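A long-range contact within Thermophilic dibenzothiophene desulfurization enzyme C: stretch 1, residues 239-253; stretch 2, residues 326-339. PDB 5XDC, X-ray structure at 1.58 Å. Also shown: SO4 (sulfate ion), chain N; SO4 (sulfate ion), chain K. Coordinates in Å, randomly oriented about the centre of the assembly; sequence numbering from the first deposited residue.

Stretch 1 (239-253) ASGSKPSLWTPITQL
Stretch 2 (326-339) RNHVTPEQRGQLMV

How does the first stretch turn in against the second? A helix ends at Ser240, whose O lies 3.3 Å from Pro331 CG, and Gly241 leaves it with phi/psi of 59/29 in a Schellman motif. Positive phi favours glycine, and so does the packing: Gly241 and Pro331 have CA atoms only 4.2 Å apart, and a CB on Gly241 would sit 2.8 Å from Pro331 CB, a clash. Gly241 O faces the start of helix 331-339, 3.5 Å from Pro331 CA in a CA-H...O contact; Pro331 N has no hydrogen to offer it. Thr330 (chi1 p) caps this helix, its OG1 accepting from Gln333 N at 3.1 Å, while Thr330 N donates to Gln333 OE1 at 2.9 Å.

What does Lys243 reach for? Its chain is fully extended (tttt), long enough to run past Val329, with Lys243 CG 3.8 Å from Val329 CG2, and to place NZ 2.6 Å from Arg326 O, a hydrogen bond. The two CA atoms of Lys243 and Val329 lie 4.8 Å apart, and water 1 bridges their backbones, accepting from Lys243 N at 3.0 Å and Val329 N at 3.1 Å. Val329 itself is extended (-133/133, chi1 t), its CA-to-CB bond pointing toward stretch 1.

Which polar group is buried at the centre? Residues 243-246 form a 3-10 segment, and Ser245 O, which also takes a weak bond from Thr248 N, accepts from Arg334. Arg334 (chi1 t, chi2 -92°, chi3 t, chi4 -156°) donates from both NE and NH2 to Ser245 O, each at 3.1 Å, a forked pair that suits the planar guanidinium. Ser245 (chi1 p) donates OG to Ser242 O at 2.6 Å and accepts a weak bond from Arg334 NE to its OG at 3.2 Å. Leu246 (mt) brings CD2 to 3.8 Å from Leu337 CD2 and CD1 to 4.2 Å from Val329 CG2. Thr248 OG1 also lies near the guanidinium plane, 3.3 Å from Arg334 NH2, whereas Pro249 CD covers one face, 3.7 Å from Arg334 NH2.

What completes the contact as the helices run on? The helix that runs on through Leu253 and the helix 331-339 point nearly the same way, at 17°, with axes 9.2 Å apart at closest approach. Pro249, C-gamma endo, points its CA-to-CB bond toward stretch 2 and lies close to it: its CA lies 5.0 Å from Met338 CA, its CB 3.9 Å from Leu337 CD2 (Leu337 is tp), and its CD 3.8 Å from Met338 SD. Met338 (t, p, -118°) extends its CE to 4.1 Å from Gln252 CG (Gln252 chi1 and chi2 m). Altogether 694 Å² is buried, both sides summed.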

# COMPACT_ATOMS: atom_id res chain seq x y z
N ALA B 239 0.23 32.70 -17.55
CA ALA B 239 -0.82 33.41 -16.82
C ALA B 239 -2.15 33.36 -17.54
O ALA B 239 -3.20 33.34 -16.90
CB ALA B 239 -0.40 34.85 -16.58
N SER B 240 -2.12 33.32 -18.87
CA SER B 240 -3.33 33.27 -19.68
C SER B 240 -3.89 31.86 -19.84
O SER B 240 -5.05 31.72 -20.25
CB SER B 240 -3.06 33.85 -21.07
OG SER B 240 -2.75 35.23 -20.98
N GLY B 241 -3.11 30.83 -19.53
CA GLY B 241 -3.52 29.48 -19.86
C GLY B 241 -3.76 29.28 -21.34
O GLY B 241 -4.58 28.44 -21.72
N SER B 242 -3.05 30.03 -22.18
CA SER B 242 -3.24 29.97 -23.63
C SER B 242 -2.44 28.82 -24.25
O SER B 242 -1.73 28.07 -23.57
CB SER B 242 -2.84 31.31 -24.25
OG SER B 242 -1.52 31.64 -23.89
N LYS B 243 -2.55 28.68 -25.57
CA LYS B 243 -1.98 27.52 -26.24
C LYS B 243 -0.51 27.28 -25.93
O LYS B 243 -0.13 26.10 -25.78
CB LYS B 243 -2.18 27.64 -27.76
CG LYS B 243 -1.76 26.38 -28.49
CD LYS B 243 -1.96 26.46 -29.98
CE LYS B 243 -1.63 25.11 -30.61
NZ LYS B 243 -1.65 25.11 -32.10
N PRO B 244 0.37 28.29 -25.87
CA PRO B 244 1.78 27.98 -25.58
C PRO B 244 1.99 27.34 -24.23
O PRO B 244 2.98 26.61 -24.05
CB PRO B 244 2.46 29.36 -25.67
CG PRO B 244 1.56 30.15 -26.58
CD PRO B 244 0.18 29.71 -26.20
N SER B 245 1.09 27.58 -23.26
CA SER B 245 1.19 26.90 -21.98
C SER B 245 0.89 25.41 -22.08
O SER B 245 1.03 24.71 -21.06
CB SER B 245 0.25 27.56 -20.95
OG SER B 245 -1.11 27.20 -21.16
N LEU B 246 0.50 24.89 -23.26
CA LEU B 246 0.43 23.45 -23.45
C LEU B 246 1.79 22.79 -23.29
O LEU B 246 1.86 21.56 -23.15
CB LEU B 246 -0.10 23.07 -24.83
CG LEU B 246 -1.57 23.30 -25.16
CD1 LEU B 246 -1.82 22.90 -26.62
CD2 LEU B 246 -2.48 22.51 -24.22
N TRP B 247 2.87 23.57 -23.32
CA TRP B 247 4.20 22.97 -23.22
C TRP B 247 4.32 22.08 -21.99
O TRP B 247 4.88 20.98 -22.06
CB TRP B 247 5.28 24.06 -23.19
CG TRP B 247 6.63 23.46 -23.02
CD1 TRP B 247 7.42 22.94 -23.99
CD2 TRP B 247 7.32 23.24 -21.78
NE1 TRP B 247 8.58 22.43 -23.45
CE2 TRP B 247 8.54 22.61 -22.09
CE3 TRP B 247 7.03 23.54 -20.44
CZ2 TRP B 247 9.47 22.26 -21.11
CZ3 TRP B 247 7.95 23.19 -19.47
CH2 TRP B 247 9.15 22.55 -19.81
N THR B 248 3.76 22.53 -20.86
CA THR B 248 3.94 21.78 -19.62
C THR B 248 3.18 20.46 -19.64
O THR B 248 3.80 19.42 -19.37
CB THR B 248 3.53 22.63 -18.41
OG1 THR B 248 3.94 23.97 -18.64
CG2 THR B 248 4.20 22.09 -17.14
N PRO B 249 1.87 20.41 -19.92
CA PRO B 249 1.22 19.09 -20.00
C PRO B 249 1.86 18.18 -21.02
O PRO B 249 2.03 16.99 -20.75
CB PRO B 249 -0.24 19.41 -20.33
CG PRO B 249 -0.25 20.86 -20.75
CD PRO B 249 0.89 21.51 -20.05
N ILE B 250 2.26 18.71 -22.19
CA ILE B 250 2.94 17.88 -23.19
C ILE B 250 4.18 17.25 -22.58
O ILE B 250 4.44 16.05 -22.75
CB ILE B 250 3.32 18.73 -24.42
CG1 ILE B 250 2.06 19.05 -25.22
CG2 ILE B 250 4.33 18.00 -25.29
CD1 ILE B 250 2.28 20.09 -26.31
N THR B 251 4.98 18.06 -21.89
CA THR B 251 6.26 17.60 -21.37
C THR B 251 6.06 16.65 -20.19
O THR B 251 6.77 15.65 -20.07
CB THR B 251 7.10 18.81 -20.99
OG1 THR B 251 7.39 19.58 -22.16
CG2 THR B 251 8.43 18.39 -20.34
N GLN B 252 5.10 16.96 -19.33
CA GLN B 252 4.82 16.08 -18.20
C GLN B 252 4.28 14.73 -18.68
O GLN B 252 4.52 13.71 -18.03
CB GLN B 252 3.87 16.78 -17.24
CG GLN B 252 4.51 17.94 -16.53
CD GLN B 252 5.39 17.48 -15.37
OE1 GLN B 252 5.04 16.53 -14.67
NE2 GLN B 252 6.52 18.14 -15.16
N LEU B 253 3.59 14.70 -19.82
CA LEU B 253 3.18 13.42 -20.38
C LEU B 253 4.32 12.68 -21.08
O LEU B 253 4.31 11.44 -21.12
CB LEU B 253 1.99 13.60 -21.34
CG LEU B 253 1.24 12.32 -21.69
CD1 LEU B 253 0.58 11.71 -20.49
CD2 LEU B 253 0.18 12.61 -22.75
N ARG B 326 -5.33 22.89 -32.50
CA ARG B 326 -6.22 24.04 -32.40
C ARG B 326 -5.45 25.34 -32.60
O ARG B 326 -4.27 25.44 -32.24
CB ARG B 326 -6.90 24.10 -31.03
CG ARG B 326 -7.74 22.89 -30.70
CD ARG B 326 -9.08 22.91 -31.39
NE ARG B 326 -9.82 21.67 -31.17
CZ ARG B 326 -10.61 21.44 -30.13
NH1 ARG B 326 -10.78 22.36 -29.20
NH2 ARG B 326 -11.24 20.28 -30.03
N ASN B 327 -6.12 26.34 -33.18
CA ASN B 327 -5.52 27.66 -33.27
C ASN B 327 -5.52 28.37 -31.94
O ASN B 327 -4.58 29.12 -31.64
CB ASN B 327 -6.26 28.50 -34.32
CG ASN B 327 -6.17 27.91 -35.70
OD1 ASN B 327 -5.10 27.48 -36.14
ND2 ASN B 327 -7.31 27.86 -36.40
N HIS B 328 -6.54 28.15 -31.12
CA HIS B 328 -6.60 28.76 -29.80
C HIS B 328 -7.00 27.69 -28.79
O HIS B 328 -7.71 26.74 -29.11
CB HIS B 328 -7.57 29.92 -29.76
CG HIS B 328 -7.20 31.03 -30.70
ND1 HIS B 328 -7.77 31.17 -31.94
CD2 HIS B 328 -6.28 32.02 -30.58
CE1 HIS B 328 -7.23 32.22 -32.55
NE2 HIS B 328 -6.33 32.75 -31.75
N VAL B 329 -6.49 27.87 -27.58
CA VAL B 329 -6.76 26.96 -26.47
C VAL B 329 -7.14 27.81 -25.27
O VAL B 329 -6.46 28.80 -24.98
CB VAL B 329 -5.55 26.07 -26.16
CG1 VAL B 329 -5.82 25.22 -24.92
CG2 VAL B 329 -5.22 25.19 -27.35
N THR B 330 -8.21 27.43 -24.59
CA THR B 330 -8.67 28.15 -23.42
C THR B 330 -8.02 27.61 -22.16
O THR B 330 -7.56 26.46 -22.12
CB THR B 330 -10.18 28.03 -23.28
OG1 THR B 330 -10.51 26.67 -22.95
CG2 THR B 330 -10.89 28.43 -24.57
N PRO B 331 -7.97 28.42 -21.10
CA PRO B 331 -7.43 27.93 -19.82
C PRO B 331 -8.16 26.71 -19.31
O PRO B 331 -7.55 25.87 -18.63
CB PRO B 331 -7.60 29.12 -18.87
CG PRO B 331 -7.95 30.30 -19.73
CD PRO B 331 -8.49 29.80 -21.01
N GLU B 332 -9.45 26.60 -19.59
CA GLU B 332 -10.21 25.43 -19.16
C GLU B 332 -9.76 24.18 -19.90
O GLU B 332 -9.57 23.12 -19.28
CB GLU B 332 -11.70 25.68 -19.35
CG GLU B 332 -12.25 26.75 -18.41
CD GLU B 332 -11.93 28.20 -18.83
OE1 GLU B 332 -11.69 28.47 -20.03
OE2 GLU B 332 -11.95 29.09 -17.94
N GLN B 333 -9.55 24.28 -21.22
CA GLN B 333 -9.03 23.16 -21.99
C GLN B 333 -7.64 22.77 -21.51
O GLN B 333 -7.33 21.59 -21.34
CB GLN B 333 -9.00 23.51 -23.48
CG GLN B 333 -10.39 23.71 -24.10
CD GLN B 333 -10.32 24.28 -25.51
OE1 GLN B 333 -9.45 25.10 -25.80
NE2 GLN B 333 -11.21 23.82 -26.38
N ARG B 334 -6.77 23.77 -21.32
CA ARG B 334 -5.41 23.50 -20.87
C ARG B 334 -5.41 22.91 -19.47
O ARG B 334 -4.66 21.97 -19.19
CB ARG B 334 -4.59 24.79 -20.92
CG ARG B 334 -3.11 24.60 -20.66
CD ARG B 334 -2.73 24.77 -19.19
NE ARG B 334 -1.28 24.78 -19.06
CZ ARG B 334 -0.60 24.47 -17.96
NH1 ARG B 334 -1.22 24.09 -16.85
NH2 ARG B 334 0.73 24.54 -17.98
N GLY B 335 -6.25 23.46 -18.59
CA GLY B 335 -6.28 23.00 -17.21
C GLY B 335 -6.78 21.58 -17.08
O GLY B 335 -6.20 20.76 -16.36
N GLN B 336 -7.86 21.25 -17.79
CA GLN B 336 -8.34 19.87 -17.80
C GLN B 336 -7.28 18.93 -18.33
O GLN B 336 -7.08 17.83 -17.80
CB GLN B 336 -9.60 19.74 -18.64
CG GLN B 336 -10.81 20.41 -18.03
CD GLN B 336 -12.02 20.34 -18.93
OE1 GLN B 336 -12.01 19.64 -19.95
NE2 GLN B 336 -13.07 21.07 -18.58
N LEU B 337 -6.57 19.33 -19.39
CA LEU B 337 -5.52 18.48 -19.91
C LEU B 337 -4.42 18.28 -18.88
O LEU B 337 -3.96 17.16 -18.67
CB LEU B 337 -4.95 19.06 -21.20
CG LEU B 337 -3.77 18.25 -21.74
CD1 LEU B 337 -4.12 16.83 -22.12
CD2 LEU B 337 -3.12 18.98 -22.91
N MET B 338 -4.00 19.36 -18.21
CA MET B 338 -2.94 19.24 -17.22
C MET B 338 -3.36 18.33 -16.07
O MET B 338 -2.55 17.55 -15.56
CB MET B 338 -2.55 20.62 -16.70
CG MET B 338 -1.35 20.60 -15.75
SD MET B 338 0.20 20.13 -16.55
CE MET B 338 0.61 18.62 -15.66
N VAL B 339 -4.62 18.41 -15.65
CA VAL B 339 -5.10 17.50 -14.61
C VAL B 339 -5.03 16.05 -15.09
O VAL B 339 -4.61 15.16 -14.34
CB VAL B 339 -6.52 17.90 -14.17
CG1 VAL B 339 -7.13 16.84 -13.25
CG2 VAL B 339 -6.48 19.23 -13.46
S SO4 N . -9.74 26.62 -33.30
O1 SO4 N . -10.79 25.78 -32.73
O2 SO4 N . -8.78 25.79 -34.02
O3 SO4 N . -10.32 27.59 -34.23
O4 SO4 N . -9.08 27.36 -32.21
S SO4 K . -13.43 20.89 -26.92
O1 SO4 K . -14.81 20.42 -26.77
O2 SO4 K . -12.64 19.84 -27.55
O3 SO4 K . -13.41 22.08 -27.78
O4 SO4 K . -12.93 21.25 -25.60
O HOH W 1 -4.47 30.21 -27.32